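Local structure of inositol-1-monophosphatase (5ZHH) at residues Q5-I10 with P63-L68; V118-D121 with E126-R129; G130-G135 with L223-G228; T167-Y172 with W207-S212; A173-L178 with Q183-S188. The protein probably catalyses the hydrolysis of inositol monophosphates to inositol and phosphate, a metal-dependent reaction in the inositol monophosphatase family. All coordinates share one frame; numbering follows the deposited sequence.

Contact 1: residues Q5-I10 with P63-L68; sequences QTFLDI and PQHSIL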
# COMPACT_ATOMS: atom_id res chain seq x y z
N GLN A 5 26.95 0.31 9.54
CA GLN A 5 25.98 -0.34 8.67
C GLN A 5 25.47 -1.64 9.28
O GLN A 5 24.29 -1.97 9.16
CB GLN A 5 26.62 -0.61 7.30
CG GLN A 5 25.66 -1.19 6.28
CD GLN A 5 24.67 -0.16 5.78
OE1 GLN A 5 25.06 0.89 5.25
NE2 GLN A 5 23.38 -0.44 5.95
N THR A 6 26.35 -2.38 9.96
CA THR A 6 25.91 -3.59 10.65
C THR A 6 24.91 -3.26 11.75
O THR A 6 23.88 -3.94 11.88
CB THR A 6 27.13 -4.32 11.22
OG1 THR A 6 27.94 -4.81 10.15
CG2 THR A 6 26.71 -5.50 12.10
N PHE A 7 25.18 -2.21 12.53
CA PHE A 7 24.22 -1.77 13.54
C PHE A 7 22.91 -1.35 12.90
O PHE A 7 21.83 -1.71 13.40
CB PHE A 7 24.80 -0.60 14.34
CG PHE A 7 26.04 -0.94 15.10
CD1 PHE A 7 26.23 -2.21 15.61
CD2 PHE A 7 27.02 0.01 15.30
CE1 PHE A 7 27.38 -2.53 16.32
CE2 PHE A 7 28.17 -0.30 16.01
CZ PHE A 7 28.35 -1.57 16.52
N LEU A 8 22.99 -0.61 11.80
CA LEU A 8 21.79 -0.12 11.13
C LEU A 8 20.96 -1.25 10.54
O LEU A 8 19.72 -1.20 10.57
CB LEU A 8 22.20 0.88 10.04
CG LEU A 8 21.07 1.46 9.19
CD1 LEU A 8 20.11 2.24 10.08
CD2 LEU A 8 21.63 2.34 8.08
N ASP A 9 21.62 -2.28 9.99
CA ASP A 9 20.90 -3.43 9.46
C ASP A 9 20.06 -4.09 10.54
O ASP A 9 18.91 -4.47 10.30
CB ASP A 9 21.88 -4.45 8.87
CG ASP A 9 22.53 -3.99 7.58
OD1 ASP A 9 22.04 -3.02 6.96
OD2 ASP A 9 23.54 -4.61 7.19
N ILE A 10 20.63 -4.28 11.73
CA ILE A 10 19.92 -5.00 12.79
C ILE A 10 18.82 -4.13 13.38
O ILE A 10 17.72 -4.61 13.68
CB ILE A 10 20.91 -5.46 13.87
CG1 ILE A 10 21.89 -6.48 13.28
CG2 ILE A 10 20.16 -6.07 15.05
CD1 ILE A 10 21.21 -7.58 12.53
N PRO A 63 25.15 -8.99 22.15
CA PRO A 63 24.99 -9.34 23.57
C PRO A 63 25.76 -8.45 24.53
O PRO A 63 25.37 -8.38 25.71
CB PRO A 63 25.48 -10.79 23.64
CG PRO A 63 26.29 -11.01 22.40
CD PRO A 63 25.79 -10.06 21.36
N GLN A 64 26.82 -7.78 24.09
CA GLN A 64 27.63 -6.94 24.96
C GLN A 64 27.16 -5.50 25.02
O GLN A 64 27.72 -4.71 25.79
CB GLN A 64 29.10 -7.00 24.54
CG GLN A 64 29.88 -8.19 25.13
CD GLN A 64 29.24 -9.53 24.84
OE1 GLN A 64 29.14 -9.94 23.69
NE2 GLN A 64 28.79 -10.21 25.89
N HIS A 65 26.16 -5.12 24.23
CA HIS A 65 25.67 -3.75 24.27
C HIS A 65 24.71 -3.56 25.43
O HIS A 65 24.10 -4.51 25.93
CB HIS A 65 24.97 -3.39 22.96
CG HIS A 65 25.88 -3.34 21.76
ND1 HIS A 65 25.49 -2.81 20.56
CD2 HIS A 65 27.15 -3.77 21.59
CE1 HIS A 65 26.48 -2.90 19.69
NE2 HIS A 65 27.51 -3.48 20.30
N SER A 66 24.55 -2.30 25.85
CA SER A 66 23.60 -1.95 26.91
C SER A 66 22.34 -1.35 26.29
O SER A 66 22.36 -0.82 25.18
CB SER A 66 24.23 -0.96 27.90
OG SER A 66 25.20 -1.59 28.72
N ILE A 67 21.24 -1.45 27.04
CA ILE A 67 19.93 -1.01 26.58
C ILE A 67 19.36 0.03 27.54
O ILE A 67 19.47 -0.12 28.76
CB ILE A 67 18.94 -2.19 26.47
CG1 ILE A 67 19.52 -3.31 25.59
CG2 ILE A 67 17.60 -1.71 25.92
CD1 ILE A 67 19.83 -2.88 24.19
N LEU A 68 18.79 1.10 26.98
CA LEU A 68 17.99 2.07 27.72
C LEU A 68 16.56 2.06 27.19
O LEU A 68 16.34 2.26 25.99
CB LEU A 68 18.58 3.48 27.64
CG LEU A 68 17.81 4.52 28.46
CD1 LEU A 68 17.90 4.22 29.95
CD2 LEU A 68 18.34 5.91 28.16
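F7 and H65 form an offset edge-to-face aromatic pair. It joins helix 3-25 to the chain just before strand 66-69, next to the outer strand 73-75 of the large mixed sheet. The two backbones stay far apart, with F7 CA and H65 CA 11.0 Å from each other, so only the ring ends meet.

The F7 side chain leaves the helix with CG anti to the carbonyl carbon (chi1 -62°). CB and CG have no near partner on 63-68. CD1 is the first ring atom to approach, at 4.1 Å from H65 CE1. The next atom out, CE1, makes the closest contact: F7 CE1 lies 3.5 Å from H65 CE1. At the tip, F7 CZ is 3.9 Å from H65 CE1. The imidazole turns its edge, led by CE1, toward the face of the F7 ring, offset from its centre. The ring planes are turned 70° apart, and their centroids are 5.4 Å apart. F7 CE1 lies in the plane of the imidazole, at its edge.

Other groups fix the histidine. W84 NE1 is hydrogen-bonded to H65 ND1, which must act as the acceptor because an indole nitrogen can only donate. H65 also stacks on Y82 and F62, and F62 meets F7 edge-to-face, so the pair belongs to a larger aromatic cluster. On the helix, Q5 NE2 donates to D9 OD1, and D9 OD2 forms a salt bridge with R60 of the second subunit. Back at the rings, the NE2 corner of the imidazole also approaches the phenyl: H65 NE2 is 4.1 Å from F7 CE1.

Contact 2: residues V118-D121 with E126-R129; sequences VIYD and ELFR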
# COMPACT_ATOMS: atom_id res chain seq x y z
N VAL A 118 16.72 4.29 13.61
CA VAL A 118 15.63 3.77 12.80
C VAL A 118 14.31 4.17 13.45
O VAL A 118 14.12 3.95 14.65
CB VAL A 118 15.70 2.24 12.61
CG1 VAL A 118 14.53 1.78 11.78
CG2 VAL A 118 17.01 1.84 11.93
N ILE A 119 13.41 4.74 12.66
CA ILE A 119 12.08 5.12 13.10
C ILE A 119 11.09 4.54 12.10
O ILE A 119 11.18 4.83 10.90
CB ILE A 119 11.92 6.64 13.21
CG1 ILE A 119 12.89 7.18 14.26
CG2 ILE A 119 10.48 7.03 13.55
CD1 ILE A 119 13.08 8.70 14.21
N TYR A 120 10.17 3.72 12.58
CA TYR A 120 9.24 3.01 11.70
C TYR A 120 7.81 3.30 12.13
O TYR A 120 7.41 2.95 13.25
CB TYR A 120 9.51 1.50 11.71
CG TYR A 120 8.58 0.74 10.80
CD1 TYR A 120 8.42 1.10 9.47
CD2 TYR A 120 7.85 -0.35 11.27
CE1 TYR A 120 7.56 0.41 8.63
CE2 TYR A 120 6.99 -1.06 10.44
CZ TYR A 120 6.85 -0.67 9.12
OH TYR A 120 6.00 -1.35 8.29
N ASP A 121 7.05 3.93 11.24
CA ASP A 121 5.62 4.16 11.33
C ASP A 121 4.93 2.97 10.66
O ASP A 121 4.89 2.92 9.43
CB ASP A 121 5.25 5.48 10.63
CG ASP A 121 3.74 5.74 10.55
OD1 ASP A 121 2.92 4.87 10.91
OD2 ASP A 121 3.39 6.84 10.09
N GLU A 126 6.16 3.75 6.83
CA GLU A 126 7.25 4.66 6.53
C GLU A 126 8.44 4.33 7.41
O GLU A 126 8.35 4.41 8.64
CB GLU A 126 6.82 6.12 6.71
CG GLU A 126 5.83 6.57 5.66
CD GLU A 126 5.62 8.06 5.64
OE1 GLU A 126 5.37 8.61 4.54
OE2 GLU A 126 5.75 8.69 6.71
N LEU A 127 9.55 3.94 6.78
CA LEU A 127 10.75 3.45 7.44
C LEU A 127 11.84 4.50 7.27
O LEU A 127 12.36 4.69 6.17
CB LEU A 127 11.16 2.11 6.85
CG LEU A 127 12.47 1.50 7.35
CD1 LEU A 127 12.34 1.20 8.83
CD2 LEU A 127 12.80 0.22 6.55
N PHE A 128 12.19 5.20 8.36
CA PHE A 128 13.24 6.20 8.34
C PHE A 128 14.52 5.59 8.89
O PHE A 128 14.50 4.96 9.96
CB PHE A 128 12.85 7.44 9.15
CG PHE A 128 11.62 8.14 8.63
CD1 PHE A 128 10.34 7.75 9.04
CD2 PHE A 128 11.73 9.20 7.74
CE1 PHE A 128 9.20 8.39 8.56
CE2 PHE A 128 10.60 9.86 7.26
CZ PHE A 128 9.33 9.45 7.67
N ARG A 129 15.63 5.77 8.18
CA ARG A 129 16.88 5.14 8.56
C ARG A 129 18.03 6.12 8.37
O ARG A 129 18.10 6.82 7.36
CB ARG A 129 17.13 3.86 7.74
CG ARG A 129 16.20 2.71 8.11
CD ARG A 129 16.16 1.65 7.01
NE ARG A 129 17.44 1.02 6.73
CZ ARG A 129 18.18 1.32 5.66
NH1 ARG A 129 17.76 2.24 4.81
NH2 ARG A 129 19.34 0.70 5.44
O HOH W 1 5.47 8.82 9.24
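F128 N donates to I119 O at 2.8 Å, the shortest of the four backbone bonds between 118-121 and 126-129, in the antiparallel beta hairpin of strands 113-121 and 126-131. The bond is nearly straight, with 167° at the hydrogen. I119 N returns a bond to F128 O, so I119 and F128 are a hydrogen-bonded pair. D121 and E126 form a second one: D121 N reaches E126 O at 2.9 Å, and E126 N reaches D121 O. V118 with R129 and Y120 with L127 are the non-hydrogen-bonded pairs between and beside them.

V118, Y120, L127 and R129 share one face of the sheet. V118 CG1 packs on L127 CD1 at 3.7 Å, with the two side chains crossing at a slant. V118 CG2 lies beside R129 CG, and these two side chains point the same way. Helix 3-25 covers V118 through L8, A11, T12 and A15. L127 CB touches Y120 CD1 at 3.9 Å.

I119, F128, D121 and E126 line the other face, where helix 191-199 packs on I119 and F128. The F128 torsion (chi1 -61°) sets CG beside its own backbone N. The ring edge then faces I119 O, which lies in the ring plane.

Two acids close this face. Water 1 donates to both D121 OD2 and E126 OE2, and so probably eases the repulsion between them. Its distance to E126 OE2 is unusually short and may be imprecise. H124 ND1 also bonds to D121 OD2, and R202 forms a salt bridge with E126 OE1. The two acidic oxygens, D121 OD2 and E126 OE2, lie 4.5 Å apart.

Contact 3: residues G130-G135 with L223-G228; sequences GAAGLG and LEEAGG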
# COMPACT_ATOMS: atom_id res chain seq x y z
N GLY A 130 18.92 6.16 9.35
CA GLY A 130 20.09 7.01 9.26
C GLY A 130 21.20 6.49 10.14
O GLY A 130 20.96 5.88 11.18
N ALA A 131 22.43 6.75 9.71
CA ALA A 131 23.61 6.42 10.50
C ALA A 131 24.73 7.36 10.11
O ALA A 131 24.81 7.81 8.96
CB ALA A 131 24.04 4.95 10.31
N ALA A 132 25.60 7.66 11.08
CA ALA A 132 26.68 8.62 10.86
C ALA A 132 27.49 8.26 9.62
O ALA A 132 28.00 7.15 9.50
CB ALA A 132 27.59 8.66 12.09
N GLY A 133 27.57 9.20 8.68
CA GLY A 133 28.32 9.02 7.46
C GLY A 133 27.67 8.14 6.42
O GLY A 133 28.23 7.99 5.33
N LEU A 134 26.50 7.57 6.71
CA LEU A 134 25.84 6.66 5.78
C LEU A 134 24.60 7.24 5.13
O LEU A 134 24.04 6.60 4.24
CB LEU A 134 25.46 5.36 6.50
CG LEU A 134 26.64 4.58 7.08
CD1 LEU A 134 26.17 3.26 7.67
CD2 LEU A 134 27.72 4.36 6.02
N GLY A 135 24.15 8.42 5.55
CA GLY A 135 23.02 9.07 4.92
C GLY A 135 21.70 8.77 5.61
O GLY A 135 21.59 7.94 6.51
N LEU A 223 18.12 13.20 11.50
CA LEU A 223 18.01 14.59 11.06
C LEU A 223 19.38 15.15 10.68
O LEU A 223 19.52 15.83 9.66
CB LEU A 223 17.36 15.43 12.16
CG LEU A 223 17.31 16.94 11.92
CD1 LEU A 223 16.60 17.21 10.61
CD2 LEU A 223 16.57 17.63 13.06
N GLU A 224 20.40 14.85 11.49
CA GLU A 224 21.74 15.34 11.17
C GLU A 224 22.25 14.78 9.85
O GLU A 224 22.82 15.52 9.03
CB GLU A 224 22.70 15.02 12.31
CG GLU A 224 22.40 15.81 13.59
CD GLU A 224 23.33 15.45 14.73
OE1 GLU A 224 23.61 16.32 15.57
OE2 GLU A 224 23.79 14.29 14.78
N GLU A 225 22.03 13.48 9.61
CA GLU A 225 22.44 12.90 8.33
C GLU A 225 21.66 13.49 7.17
O GLU A 225 22.17 13.56 6.05
CB GLU A 225 22.26 11.38 8.38
CG GLU A 225 23.40 10.65 9.09
CD GLU A 225 24.75 10.87 8.42
OE1 GLU A 225 24.87 10.56 7.21
OE2 GLU A 225 25.68 11.36 9.10
N ALA A 226 20.42 13.91 7.41
CA ALA A 226 19.60 14.55 6.38
C ALA A 226 19.99 16.00 6.13
O ALA A 226 19.39 16.64 5.26
CB ALA A 226 18.12 14.48 6.77
N GLY A 227 20.95 16.54 6.88
CA GLY A 227 21.40 17.89 6.68
C GLY A 227 20.90 18.90 7.68
O GLY A 227 21.14 20.10 7.49
N GLY A 228 20.22 18.45 8.74
CA GLY A 228 19.65 19.35 9.73
C GLY A 228 20.58 19.60 10.91
O GLY A 228 21.74 19.20 10.92
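E225, in the last turn of helix 213-225, sets its carboxylate against the type II beta turn A131-L134 and the residue after it. This turn connects the antiparallel strands 126-131 and 135-138 as a beta hairpin. G133 has positive phi at the third position, where a type II turn favours glycine, and L134 N closes the turn on A131 O.

Two hydrogen bonds carry the contact. G133 N donates to E225 OE2 at 2.9 Å, with 161° at the hydrogen. It meets the oxygen from well above the carboxylate plane. G135 N donates to E225 OE1 at 2.8 Å, on the anti side and tilted out of the plane; this bond is more bent, at 144°. Both carboxylate oxygens therefore accept from backbone N-H groups of the connection. The two bonds together restrict rotation of the acid group.

The remaining approaches are non-bonded. A131 O lies 3.1 Å from E225 CD and 3.2 Å from E225 CG, so the carbonyl sits close against the bend of the side chain. Nearer the helix, E225 CB rests 3.8 Å from G135 C. The glutamate reaches the turn because its chain folds at chi2 (-61°).

The helix ends beyond E225 in a Schellman motif. G227 has positive phi, with G228 N bonded to L223 O and G227 N to E224 O. A negative group near a helix C-terminus would be expected to cost energy, which the two amide donors may offset. A131 O, already used by the turn, lies 3.3 Å from E225 OE1, a second acceptor.

Contact 4: residues T167-Y172 with W207-S212; sequences TPDNNY and WERGIS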
# COMPACT_ATOMS: atom_id res chain seq x y z
N THR A 167 3.87 22.76 36.18
CA THR A 167 4.86 23.82 36.01
C THR A 167 4.29 24.93 35.15
O THR A 167 3.54 24.67 34.20
CB THR A 167 6.15 23.28 35.37
OG1 THR A 167 6.98 24.38 34.97
CG2 THR A 167 5.82 22.40 34.15
N PRO A 168 4.64 26.19 35.44
CA PRO A 168 4.24 27.27 34.53
C PRO A 168 4.96 27.24 33.20
O PRO A 168 4.43 27.76 32.21
CB PRO A 168 4.60 28.54 35.32
CG PRO A 168 5.72 28.10 36.22
CD PRO A 168 5.42 26.67 36.59
N ASP A 169 6.15 26.63 33.15
CA ASP A 169 6.89 26.47 31.90
C ASP A 169 6.35 25.23 31.18
O ASP A 169 6.97 24.16 31.14
CB ASP A 169 8.38 26.37 32.18
CG ASP A 169 9.20 26.39 30.91
OD1 ASP A 169 8.65 26.79 29.86
OD2 ASP A 169 10.38 26.01 30.98
N ASN A 170 5.15 25.39 30.63
CA ASN A 170 4.40 24.28 30.03
C ASN A 170 4.48 24.23 28.51
O ASN A 170 3.85 23.36 27.91
CB ASN A 170 2.94 24.34 30.46
CG ASN A 170 2.35 25.73 30.33
OD1 ASN A 170 2.65 26.46 29.39
ND2 ASN A 170 1.51 26.11 31.29
N ASN A 171 5.23 25.14 27.88
CA ASN A 171 5.45 25.28 26.44
C ASN A 171 4.28 25.99 25.75
O ASN A 171 4.33 26.15 24.52
CB ASN A 171 5.70 23.93 25.73
CG ASN A 171 6.42 24.08 24.40
OD1 ASN A 171 7.36 24.87 24.27
ND2 ASN A 171 5.97 23.35 23.40
N TYR A 172 3.24 26.42 26.48
CA TYR A 172 2.13 27.10 25.82
C TYR A 172 2.55 28.45 25.26
O TYR A 172 2.16 28.83 24.15
CB TYR A 172 0.96 27.31 26.79
CG TYR A 172 0.31 26.05 27.28
CD1 TYR A 172 0.56 24.83 26.68
CD2 TYR A 172 -0.57 26.09 28.35
CE1 TYR A 172 -0.04 23.67 27.13
CE2 TYR A 172 -1.18 24.95 28.81
CZ TYR A 172 -0.91 23.74 28.20
OH TYR A 172 -1.50 22.59 28.64
N TRP A 207 10.62 21.77 18.23
CA TRP A 207 11.18 21.99 19.55
C TRP A 207 10.25 21.37 20.58
O TRP A 207 9.04 21.27 20.36
CB TRP A 207 11.39 23.48 19.85
CG TRP A 207 10.17 24.18 20.35
CD1 TRP A 207 9.84 24.43 21.66
CD2 TRP A 207 9.11 24.71 19.56
NE1 TRP A 207 8.64 25.10 21.72
CE2 TRP A 207 8.17 25.28 20.45
CE3 TRP A 207 8.86 24.78 18.18
CZ2 TRP A 207 6.99 25.89 20.01
CZ3 TRP A 207 7.70 25.39 17.74
CH2 TRP A 207 6.77 25.94 18.66
N GLU A 208 10.82 20.94 21.71
CA GLU A 208 9.99 20.35 22.75
C GLU A 208 10.78 20.28 24.05
O GLU A 208 12.01 20.18 24.03
CB GLU A 208 9.50 18.94 22.34
CG GLU A 208 8.43 18.41 23.28
CD GLU A 208 7.65 17.24 22.71
OE1 GLU A 208 8.04 16.68 21.65
OE2 GLU A 208 6.64 16.87 23.33
N ARG A 209 10.06 20.35 25.16
CA ARG A 209 10.62 20.10 26.48
C ARG A 209 9.97 18.86 27.08
O ARG A 209 8.92 18.40 26.62
CB ARG A 209 10.42 21.30 27.42
CG ARG A 209 8.97 21.58 27.77
CD ARG A 209 8.84 22.50 28.98
NE ARG A 209 9.28 21.87 30.22
CZ ARG A 209 8.53 21.07 30.96
NH1 ARG A 209 7.28 20.80 30.61
NH2 ARG A 209 9.02 20.54 32.08
N GLY A 210 10.63 18.31 28.09
CA GLY A 210 10.10 17.13 28.76
C GLY A 210 10.21 15.86 27.95
O GLY A 210 9.43 14.93 28.17
N ILE A 211 11.17 15.77 27.03
CA ILE A 211 11.33 14.55 26.25
C ILE A 211 12.35 13.64 26.92
O ILE A 211 13.15 14.06 27.76
CB ILE A 211 11.71 14.83 24.78
CG1 ILE A 211 12.92 15.76 24.66
CG2 ILE A 211 10.53 15.44 24.05
CD1 ILE A 211 14.28 15.08 24.73
N SER A 212 12.32 12.38 26.51
CA SER A 212 13.17 11.32 27.03
C SER A 212 14.16 10.87 25.96
O SER A 212 13.92 11.06 24.77
CB SER A 212 12.32 10.14 27.50
OG SER A 212 11.46 10.52 28.55
O HOH W 2 5.42 20.95 28.03
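W207 NE1 donates to N171 OD1 at 2.9 Å in the buried part of this contact. It joins the end of strand 205-208 to the loop before helix 172-181. The indole N-H arrives in the carbonyl plane of the amide, on a lone pair. The amide and indole planes are turned 70° apart. N171 extends toward the tryptophan because its CG is anti to the backbone N (chi1 -159°). N171 ND2 bonds to T158 OG1 and G159 O.

The R209 side is partly exposed and has no direct hydrogen bond across the segments. D169 O sits over one face of its guanidinium. The closest approach is to the methylene: R209 CD to D169 O is 3.3 Å. The T167 and R209 side chains point at each other, with T167 CG2 4.2 Å from R209 NH1. Water 2, in the guanidinium plane, accepts from R209 NH1 and donates to N170 O.

The buried amide is fixed in rotation by partners at both its oxygen and its nitrogen. The arginine is held by a salt bridge from NH1 to D163 and the water bridge to N170 O, while D169 O packs on its face without a hydrogen bond.

Contact 5: residues A173-L178 with Q183-S188; sequences AEFCHL and QGVRRS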
# COMPACT_ATOMS: atom_id res chain seq x y z
N ALA A 173 3.33 29.22 26.04
CA ALA A 173 3.79 30.52 25.57
C ALA A 173 4.60 30.39 24.29
O ALA A 173 4.43 31.18 23.36
CB ALA A 173 4.62 31.21 26.66
N GLU A 174 5.49 29.39 24.23
CA GLU A 174 6.24 29.13 23.01
C GLU A 174 5.32 28.79 21.84
O GLU A 174 5.50 29.30 20.72
CB GLU A 174 7.24 27.98 23.23
CG GLU A 174 8.48 28.34 24.05
CD GLU A 174 8.25 28.37 25.57
OE1 GLU A 174 7.11 28.15 26.03
OE2 GLU A 174 9.24 28.63 26.30
N PHE A 175 4.32 27.94 22.08
CA PHE A 175 3.39 27.55 21.01
C PHE A 175 2.66 28.76 20.46
O PHE A 175 2.54 28.93 19.24
CB PHE A 175 2.40 26.51 21.53
CG PHE A 175 1.35 26.13 20.53
CD1 PHE A 175 1.60 25.13 19.60
CD2 PHE A 175 0.11 26.76 20.52
CE1 PHE A 175 0.64 24.76 18.67
CE2 PHE A 175 -0.85 26.40 19.59
CZ PHE A 175 -0.58 25.40 18.66
N CYS A 176 2.17 29.64 21.34
CA CYS A 176 1.47 30.83 20.87
C CYS A 176 2.41 31.76 20.13
O CYS A 176 2.06 32.27 19.06
CB CYS A 176 0.81 31.55 22.05
SG CYS A 176 -0.42 30.57 22.93
N HIS A 177 3.61 31.98 20.67
CA HIS A 177 4.59 32.86 20.04
C HIS A 177 4.95 32.37 18.64
O HIS A 177 4.92 33.14 17.67
CB HIS A 177 5.83 32.95 20.94
CG HIS A 177 6.85 33.96 20.49
ND1 HIS A 177 6.52 35.23 20.07
CD2 HIS A 177 8.20 33.89 20.45
CE1 HIS A 177 7.63 35.89 19.76
NE2 HIS A 177 8.66 35.10 19.99
N LEU A 178 5.27 31.09 18.50
CA LEU A 178 5.66 30.61 17.17
C LEU A 178 4.47 30.48 16.23
O LEU A 178 4.65 30.63 15.01
CB LEU A 178 6.41 29.28 17.28
CG LEU A 178 7.92 29.40 17.45
CD1 LEU A 178 8.51 30.36 16.41
CD2 LEU A 178 8.31 29.84 18.85
N GLN A 183 3.96 30.02 9.60
CA GLN A 183 2.77 29.60 8.88
C GLN A 183 1.91 28.64 9.70
O GLN A 183 0.85 28.34 9.33
CB GLN A 183 3.10 28.97 7.55
CG GLN A 183 3.74 29.91 6.58
CD GLN A 183 4.04 29.26 5.27
OE1 GLN A 183 4.07 28.08 5.17
NE2 GLN A 183 4.25 30.05 4.27
N GLY A 184 2.42 28.14 10.80
CA GLY A 184 1.65 27.26 11.65
C GLY A 184 2.56 26.34 12.44
O GLY A 184 3.69 26.05 12.06
N VAL A 185 2.04 25.87 13.57
CA VAL A 185 2.73 24.91 14.41
C VAL A 185 1.83 23.69 14.55
O VAL A 185 0.72 23.78 15.11
CB VAL A 185 3.08 25.49 15.79
CG1 VAL A 185 3.85 24.45 16.61
CG2 VAL A 185 3.90 26.78 15.63
N ARG A 186 2.29 22.56 14.04
CA ARG A 186 1.55 21.31 14.13
C ARG A 186 1.75 20.68 15.51
O ARG A 186 2.70 21.00 16.24
CB ARG A 186 2.02 20.35 13.03
CG ARG A 186 1.85 20.93 11.62
CD ARG A 186 0.37 20.98 11.24
NE ARG A 186 0.09 21.68 9.98
CZ ARG A 186 -0.28 22.95 9.89
NH1 ARG A 186 -0.52 23.50 8.71
NH2 ARG A 186 -0.40 23.69 10.99
N ARG A 187 0.86 19.75 15.85
CA ARG A 187 1.02 18.89 17.03
C ARG A 187 0.55 17.50 16.61
O ARG A 187 -0.65 17.25 16.47
CB ARG A 187 0.24 19.43 18.23
CG ARG A 187 0.76 19.00 19.61
CD ARG A 187 0.64 17.50 19.86
NE ARG A 187 0.97 17.08 21.23
CZ ARG A 187 2.08 16.42 21.57
NH1 ARG A 187 2.99 16.10 20.64
NH2 ARG A 187 2.27 16.07 22.84
N SER A 188 1.51 16.60 16.38
CA SER A 188 1.21 15.27 15.88
C SER A 188 1.01 14.26 17.00
O SER A 188 0.21 13.33 16.85
CB SER A 188 2.35 14.76 14.99
OG SER A 188 3.46 14.38 15.79
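Helix 172-181 passes over the short strand 185-186, with L178 CA and V185 CA 7.0 Å apart and no hydrogen bond between the segments. The junction belongs to a beta-alpha-beta unit made of strand 156-158, this helix and strand 185-186, the two strands being parallel.

V185 supplies the strand side of the packing. Its two methyls split between two helix residues one turn apart. CG1 is anti to the backbone N (chi1 -178°) and touches F175 CD1 at 3.8 Å. CG2 turns to L178, with V185 CG2 3.9 Å from L178 CB. It also lies 3.8 Å from the backbone carbon L178 C, so the methyl rests against the helix main chain.

F175 reaches from the helix to the strand with CG anti to its own N (chi1 176°). The phenyl ring and the valine run alongside each other, pointing opposite ways. F175 CE1 also comes within 3.7 Å of V185 O. The methyl contacts are apolar, and all three residues are buried.

W207 of strand 205-208 packs on L178 and V185, and T158 of strand 156-158 touches F175 and V185. L256, A259 and L260 of helix 253-261 pack on L178. F175 stacks on F175 of the third subunit, so this helix packs on the five-stranded sheet, touches helix 253-261 and also reaches a subunit interface.

Contacts 1, 2 and 3 all reach the eight-stranded sheet. Contact 2 is a hairpin within it, contact 3 continues strand 126-131 into the next turn, and contact 1 brings helix 3-25 to it. Contacts 4 and 5 belong to the five-stranded sheet, centres 13 Å apart; W207 of contact 4 packs on E174, L178 and V185 of contact 5. Contacts 1 and 5 are 36 Å apart, centre to centre. Along the chain, contacts 1, 2 and 3 open in turn; contact 4 is nested within contact 3, and contact 5 within contact 4. Contact 3 ties the eight-stranded sheet to helix 213-225, which follows strand 205-208. Contacts 4 and 5 touch the third subunit, as does E126.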